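Local structure of hypothetical protein (Ruminococcus gnavus, 4QAN) at residues Y230-K234 / G235-R239; K265-K268 / T269-G273. The protein is of unknown function but has a cystatin-like fold, as a divergent member of the NTF2-like superfamily, and can bind a magnesium ion. All coordinates share one frame; numbering follows the deposited sequence.

Interaction 1: Y230-K234 / G235-R239; sequences YAIEK and GDLTR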
ATOM      1  N   TYR A 230       7.783 -17.343  -9.292  1.00 27.01           N
ATOM      2  CA  TYR A 230       9.008 -17.715  -8.602  1.00 27.03           C
ATOM      3  C   TYR A 230       9.347 -16.678  -7.529  1.00 28.29           C
ATOM      4  O   TYR A 230       9.760 -17.035  -6.419  1.00 29.13           O
ATOM      5  CB  TYR A 230      10.177 -17.844  -9.584  1.00 27.53           C
ATOM      6  CG  TYR A 230      11.522 -18.168  -8.929  1.00 27.27           C
ATOM      7  CD1 TYR A 230      11.759 -19.418  -8.367  1.00 28.41           C
ATOM      8  CD2 TYR A 230      12.553 -17.212  -8.875  1.00 28.14           C
ATOM      9  CE1 TYR A 230      12.978 -19.719  -7.770  1.00 29.75           C
ATOM     10  CE2 TYR A 230      13.780 -17.496  -8.278  1.00 29.17           C
ATOM     11  CZ  TYR A 230      13.992 -18.750  -7.734  1.00 31.17           C
ATOM     12  OH  TYR A 230      15.196 -19.051  -7.152  1.00 31.53           O
ATOM     13  N   ALA A 231       9.197 -15.403  -7.866  1.00 26.00           N
ATOM     14  CA  ALA A 231       9.366 -14.325  -6.882  1.00 27.55           C
ATOM     15  C   ALA A 231       8.472 -14.503  -5.635  1.00 27.36           C
ATOM     16  O   ALA A 231       8.916 -14.340  -4.485  1.00 28.31           O
ATOM     17  CB  ALA A 231       9.091 -12.980  -7.536  1.00 30.00           C
ATOM     18  N   ILE A 232       7.214 -14.843  -5.876  1.00 26.92           N
ATOM     19  CA  ILE A 232       6.255 -15.121  -4.802  1.00 27.14           C
ATOM     20  C   ILE A 232       6.718 -16.300  -3.938  1.00 28.90           C
ATOM     21  O   ILE A 232       6.731 -16.205  -2.700  1.00 29.92           O
ATOM     22  CB  ILE A 232       4.838 -15.337  -5.391  1.00 26.11           C
ATOM     23  CG1 ILE A 232       4.295 -13.970  -5.862  1.00 26.98           C
ATOM     24  CG2 ILE A 232       3.898 -15.959  -4.361  1.00 27.96           C
ATOM     25  CD1 ILE A 232       3.019 -13.995  -6.679  1.00 27.05           C
ATOM     26  N   GLU A 233       7.161 -17.374  -4.592  1.00 30.42           N
ATOM     27  CA  GLU A 233       7.675 -18.560  -3.903  1.00 30.37           C
ATOM     28  C   GLU A 233       8.852 -18.234  -2.995  1.00 32.63           C
ATOM     29  O   GLU A 233       8.978 -18.826  -1.918  1.00 34.46           O
ATOM     30  CB  GLU A 233       8.108 -19.619  -4.914  1.00 32.91           C
ATOM     31  CG  GLU A 233       6.984 -20.187  -5.777  1.00 31.29           C
ATOM     32  CD  GLU A 233       7.495 -20.967  -6.967  1.00 31.39           C
ATOM     33  OE1 GLU A 233       8.712 -20.915  -7.227  1.00 30.90           O
ATOM     34  OE2 GLU A 233       6.687 -21.639  -7.649  1.00 31.76           O
ATOM     35  N   LYS A 234       9.710 -17.304  -3.434  1.00 30.82           N
ATOM     36  CA  LYS A 234      10.942 -16.958  -2.718  1.00 31.11           C
ATOM     37  C   LYS A 234      10.811 -15.766  -1.772  1.00 31.60           C
ATOM     38  O   LYS A 234      11.774 -15.404  -1.087  1.00 30.71           O
ATOM     39  CB  LYS A 234      12.067 -16.652  -3.715  1.00 34.86           C
ATOM     40  CG  LYS A 234      12.316 -17.748  -4.747  1.00 35.43           C
ATOM     41  CD  LYS A 234      12.823 -19.040  -4.145  1.00 35.87           C
ATOM     42  CE  LYS A 234      14.259 -18.883  -3.678  1.00 39.19           C
ATOM     43  NZ  LYS A 234      14.969 -20.173  -3.745  1.00 42.83           N
ATOM     44  N   GLY A 235       9.636 -15.152  -1.740  1.00 31.64           N
ATOM     45  CA  GLY A 235       9.402 -13.991  -0.908  1.00 35.45           C
ATOM     46  C   GLY A 235      10.011 -12.716  -1.471  1.00 37.34           C
ATOM     47  O   GLY A 235      10.295 -11.787  -0.716  1.00 36.14           O
ATOM     48  N   ASP A 236      10.217 -12.670  -2.787  1.00 33.95           N
ATOM     49  CA  ASP A 236      10.789 -11.497  -3.442  1.00 36.07           C
ATOM     50  C   ASP A 236       9.635 -10.623  -3.996  1.00 31.96           C
ATOM     51  O   ASP A 236       9.503 -10.435  -5.202  1.00 32.07           O
ATOM     52  CB  ASP A 236      11.767 -11.916  -4.570  1.00 43.21           C
ATOM     53  CG  ASP A 236      13.151 -12.368  -4.042  1.00 55.10           C
ATOM     54  OD1 ASP A 236      13.469 -12.103  -2.867  1.00 56.25           O
ATOM     55  OD2 ASP A 236      13.938 -12.979  -4.810  1.00 63.93           O
ATOM     56  N   LEU A 237       8.802 -10.098  -3.108  1.00 28.33           N
ATOM     57  CA  LEU A 237       7.574  -9.447  -3.526  1.00 28.91           C
ATOM     58  C   LEU A 237       7.817  -8.111  -4.220  1.00 28.78           C
ATOM     59  O   LEU A 237       6.983  -7.649  -5.010  1.00 29.06           O
ATOM     60  CB  LEU A 237       6.603  -9.326  -2.364  1.00 26.95           C
ATOM     61  CG  LEU A 237       6.093 -10.650  -1.763  1.00 29.96           C
ATOM     62  CD1 LEU A 237       4.861 -10.391  -0.914  1.00 32.38           C
ATOM     63  CD2 LEU A 237       5.760 -11.708  -2.811  1.00 31.33           C
ATOM     64  N   THR A 238       8.962  -7.502  -3.962  1.00 25.55           N
ATOM     65  CA  THR A 238       9.334  -6.315  -4.704  1.00 29.41           C
ATOM     66  C   THR A 238       9.584  -6.607  -6.170  1.00 27.61           C
ATOM     67  O   THR A 238       9.163  -5.847  -7.019  1.00 27.54           O
ATOM     68  CB  THR A 238      10.557  -5.646  -4.108  1.00 28.15           C
ATOM     69  OG1 THR A 238      10.281  -5.410  -2.735  1.00 32.39           O
ATOM     70  CG2 THR A 238      10.828  -4.326  -4.777  1.00 31.00           C
ATOM     71  N   ARG A 239      10.260  -7.710  -6.448  1.00 27.69           N
ATOM     72  CA  ARG A 239      10.491  -8.156  -7.803  1.00 29.40           C
ATOM     73  C   ARG A 239       9.165  -8.563  -8.447  1.00 28.03           C
ATOM     74  O   ARG A 239       8.910  -8.298  -9.634  1.00 28.99           O
ATOM     75  CB  ARG A 239      11.489  -9.315  -7.770  1.00 30.70           C
ATOM     76  CG  ARG A 239      11.969  -9.792  -9.109  1.00 34.45           C
ATOM     77  CD  ARG A 239      13.133 -10.781  -8.952  1.00 39.98           C
ATOM     78  NE  ARG A 239      13.217 -11.678 -10.105  1.00 42.00           N
ATOM     79  CZ  ARG A 239      13.811 -11.391 -11.264  1.00 48.82           C
ATOM     80  NH1 ARG A 239      14.430 -10.220 -11.449  1.00 46.93           N
ATOM     81  NH2 ARG A 239      13.804 -12.299 -12.239  1.00 50.48           N
TER

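Interaction 2: K265-K268 / T269-G273; sequences KELK and TMLYG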
ATOM      1  N   LYS A 265      -2.166  -4.423  -4.122  1.00 24.23           N
ATOM      2  CA  LYS A 265      -3.473  -4.839  -3.688  1.00 26.67           C
ATOM      3  C   LYS A 265      -3.987  -6.038  -4.466  1.00 26.77           C
ATOM      4  O   LYS A 265      -4.560  -6.946  -3.850  1.00 26.55           O
ATOM      5  CB  LYS A 265      -4.474  -3.697  -3.798  1.00 28.18           C
ATOM      6  CG  LYS A 265      -5.755  -4.024  -3.068  1.00 28.91           C
ATOM      7  CD  LYS A 265      -6.741  -2.887  -3.068  1.00 34.82           C
ATOM      8  CE  LYS A 265      -7.969  -3.322  -2.285  1.00 35.75           C
ATOM      9  NZ  LYS A 265      -9.014  -2.290  -2.338  1.00 41.70           N
ATOM     10  N   GLU A 266      -3.813  -6.028  -5.795  1.00 29.16           N
ATOM     11  CA  GLU A 266      -4.250  -7.151  -6.667  1.00 30.23           C
ATOM     12  C   GLU A 266      -3.470  -8.421  -6.357  1.00 29.45           C
ATOM     13  O   GLU A 266      -4.018  -9.533  -6.397  1.00 32.64           O
ATOM     14  CB  GLU A 266      -3.990  -6.885  -8.167  1.00 37.19           C
ATOM     15  CG  GLU A 266      -4.833  -5.848  -8.897  1.00 44.70           C
ATOM     16  CD  GLU A 266      -4.357  -5.620 -10.361  1.00 59.27           C
ATOM     17  OE1 GLU A 266      -4.322  -6.569 -11.226  1.00 35.56           O
ATOM     18  OE2 GLU A 266      -4.020  -4.448 -10.664  1.00 69.20           O
ATOM     19  N   LEU A 267      -2.178  -8.251  -6.108  1.00 27.15           N
ATOM     20  CA  LEU A 267      -1.296  -9.359  -5.775  1.00 28.82           C
ATOM     21  C   LEU A 267      -1.722  -9.965  -4.434  1.00 28.92           C
ATOM     22  O   LEU A 267      -2.034 -11.167  -4.353  1.00 27.03           O
ATOM     23  CB  LEU A 267       0.162  -8.883  -5.760  1.00 27.76           C
ATOM     24  CG  LEU A 267       1.278  -9.821  -5.276  1.00 34.16           C
ATOM     25  CD1 LEU A 267       1.086 -11.240  -5.770  1.00 33.91           C
ATOM     26  CD2 LEU A 267       2.652  -9.305  -5.694  1.00 34.20           C
ATOM     27  N   LYS A 268      -1.789  -9.125  -3.407  1.00 28.16           N
ATOM     28  CA  LYS A 268      -2.352  -9.512  -2.106  1.00 27.60           C
ATOM     29  C   LYS A 268      -3.656 -10.278  -2.243  1.00 30.18           C
ATOM     30  O   LYS A 268      -3.883 -11.306  -1.593  1.00 26.55           O
ATOM     31  CB  LYS A 268      -2.618  -8.273  -1.256  1.00 30.52           C
ATOM     32  CG  LYS A 268      -3.168  -8.594   0.131  1.00 30.01           C
ATOM     33  CD  LYS A 268      -3.634  -7.367   0.884  1.00 29.08           C
ATOM     34  CE  LYS A 268      -4.856  -6.746   0.244  1.00 29.96           C
ATOM     35  NZ  LYS A 268      -5.121  -5.406   0.835  1.00 34.37           N
ATOM     36  N   THR A 269      -4.508  -9.773  -3.116  1.00 31.18           N
ATOM     37  CA  THR A 269      -5.803 -10.335  -3.300  1.00 29.49           C
ATOM     38  C   THR A 269      -5.682 -11.756  -3.857  1.00 30.64           C
ATOM     39  O   THR A 269      -6.408 -12.660  -3.438  1.00 29.61           O
ATOM     40  CB  THR A 269      -6.644  -9.399  -4.181  1.00 32.07           C
ATOM     41  OG1 THR A 269      -6.822  -8.160  -3.479  1.00 30.28           O
ATOM     42  CG2 THR A 269      -7.997 -10.011  -4.500  1.00 30.41           C
HETATM   43  N   MSE A 270      -4.739 -11.942  -4.771  1.00 31.34           N
HETATM   44  CA  MSE A 270      -4.467 -13.243  -5.365  1.00 28.56           C
HETATM   45  C   MSE A 270      -3.967 -14.195  -4.297  1.00 27.60           C
HETATM   46  O   MSE A 270      -4.466 -15.304  -4.176  1.00 28.17           O
HETATM   47  CB  MSE A 270      -3.478 -13.096  -6.525  1.00 25.68           C
HETATM   48  CG  MSE A 270      -3.197 -14.481  -7.106  1.00 24.77           C
HETATM   49 SE   MSE A 270      -1.942 -14.484  -8.607  0.75 20.48          SE
HETATM   50  CE  MSE A 270      -0.272 -14.430  -7.562  1.00 21.46           C
ATOM     51  N   LEU A 271      -2.991 -13.773  -3.504  1.00 27.49           N
ATOM     52  CA  LEU A 271      -2.486 -14.619  -2.429  1.00 27.26           C
ATOM     53  C   LEU A 271      -3.601 -14.991  -1.442  1.00 28.54           C
ATOM     54  O   LEU A 271      -3.666 -16.142  -0.981  1.00 28.64           O
ATOM     55  CB  LEU A 271      -1.333 -13.937  -1.683  1.00 30.91           C
ATOM     56  CG  LEU A 271      -0.152 -13.468  -2.530  1.00 32.65           C
ATOM     57  CD1 LEU A 271       0.838 -12.734  -1.659  1.00 32.76           C
ATOM     58  CD2 LEU A 271       0.523 -14.620  -3.263  1.00 33.70           C
ATOM     59  N   TYR A 272      -4.483 -14.035  -1.124  1.00 27.71           N
ATOM     60  CA  TYR A 272      -5.584 -14.305  -0.196  1.00 29.10           C
ATOM     61  C   TYR A 272      -6.506 -15.352  -0.814  1.00 28.30           C
ATOM     62  O   TYR A 272      -7.090 -16.178  -0.103  1.00 27.01           O
ATOM     63  CB  TYR A 272      -6.358 -13.022   0.137  1.00 29.84           C
ATOM     64  CG  TYR A 272      -5.683 -12.071   1.134  1.00 27.89           C
ATOM     65  CD1 TYR A 272      -4.348 -12.235   1.537  1.00 27.88           C
ATOM     66  CD2 TYR A 272      -6.393 -11.009   1.668  1.00 26.79           C
ATOM     67  CE1 TYR A 272      -3.770 -11.360   2.437  1.00 28.58           C
ATOM     68  CE2 TYR A 272      -5.811 -10.120   2.552  1.00 27.84           C
ATOM     69  CZ  TYR A 272      -4.510 -10.300   2.934  1.00 26.61           C
ATOM     70  OH  TYR A 272      -3.966  -9.416   3.825  1.00 28.47           O
ATOM     71  N   GLY A 273      -6.613 -15.344  -2.139  1.00 28.75           N
ATOM     72  CA  GLY A 273      -7.402 -16.364  -2.847  1.00 30.86           C
ATOM     73  C   GLY A 273      -6.888 -17.779  -2.603  1.00 33.53           C
ATOM     74  O   GLY A 273      -7.675 -18.706  -2.367  1.00 33.80           O
TER

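Interaction 1: Y230-K234 / G235-R239
A Schellman motif ends helix 221-234 at Gly-235 and turns the chain directly into helix 237-242, so that Ala-231 and Ile-232 of the last turn receive the two amides that follow it. Asp-236 N gives its hydrogen to Ala-231 O at 2.7 Å, with an N-H...O angle of 153° and the donor tilted from the carbonyl plane. The second bond, Gly-235 N to Ile-232 O at 3.2 Å, is about as straight at the hydrogen, but its C=O...N angle of 109° places the donor above the carbonyl plane and not on a lone pair. Tyr-85 OH also hydrogen-bonds to Ile-232 O, giving this oxygen another donor. Gly-235 has a positive phi of 76°, a value that favours glycine, and a CB here would clash with Lys-234 O.

Asp-236 stands at the N-cap of helix 237-242 without a side-chain capping bond; its OD1 is instead hydrogen-bonded to the chain-terminal Gly-1 N. Glu-5, in the N-terminal helix 2-6, accepts hydrogen bonds from the backbone N atoms of Thr-238 and Arg-239. Ala-231 CB lies 3.5 Å from Asp-236 O; both residues are buried. With its CG anti to its own carbonyl carbon, Leu-237 sends one branch back across the turn, and Leu-237 CD2 meets Ile-232 CG1 at 4.1 Å.

Interaction 2: K265-K268 / T269-G273
Lys-268 sets its CG methylene over one face of the Tyr-272 ring, one helical turn further on. Lys-268 CG lies 3.8 Å from the Tyr-272 ring centroid and 20° off the ring normal, which qualifies as a CH-pi contact; its offset is toward the rim, and the nearest ring atom is Tyr-272 CZ, 3.5 Å away. A chi1 of -178°, with CG anti to the backbone N, puts that methylene over the face. The chain then leaves over the rim on the hydroxyl side, where Lys-268 CD comes 3.6 Å from Tyr-272 OH, and bends at chi3 (68°) on its way to a salt bridge with Glu-93 and hydrogen bonds to the carbonyl oxygens of Ile-74 and Leu-76. Replacing Tyr-272 by an alanine would probably strip Lys-268 CG of its aromatic face and open a gap against Leu-73, Ile-74 and Pro-79, although the ammonium would keep its partners.

The backbone of helix 254-275 keeps regular i to i+4 bonds, illustrated by Leu-271 N to Leu-267 O at 2.9 Å, whose donor lies nearly in line with the C=O bond. Lys-265 O takes two donors from Thr-269: the amide N, and OG1 at 2.6 Å. They approach from opposite faces of the carbonyl plane, and this second bond uses the hydroxyl hydrogen within the helix. On another side, Leu-267 CD1 meets the CE methyl of the selenomethionine Met-270 at 3.9 Å and Leu-271 CG at 4.1 Å.

Leu-267, Met-270 and Leu-271 all touch Ile-232 of helix 221-234, and Met-270 also touches Phe-228, while Leu-89 of helix 87-108 packs on Leu-267, Lys-268 and Leu-271; Glu-266 OE1 accepts a hydrogen bond from Leu-354 N, just past strand 349-353.

Interaction 1 is a turn between two helices and is only partly buried, its centre about 17 Å from the chain centre; interaction 2 lies within one continuous helix, is buried and stands about 12 Å from that centre. Their centres are about 13 Å apart, and Ile-232 joins them: its CD1 packs 3.4 Å from Met-270 CE and 3.5 Å from Leu-267 CD1. Helix 87-108 touches both through Leu-89. The chemistry follows position. At 230-239, backbone bonds terminate a helix and the N-terminal segment supplies polar partners; at 265-273, regular helical bonding continues, and side chains divide between an apolar flank and a lysine-tyrosine pair beside the 73-79 loop.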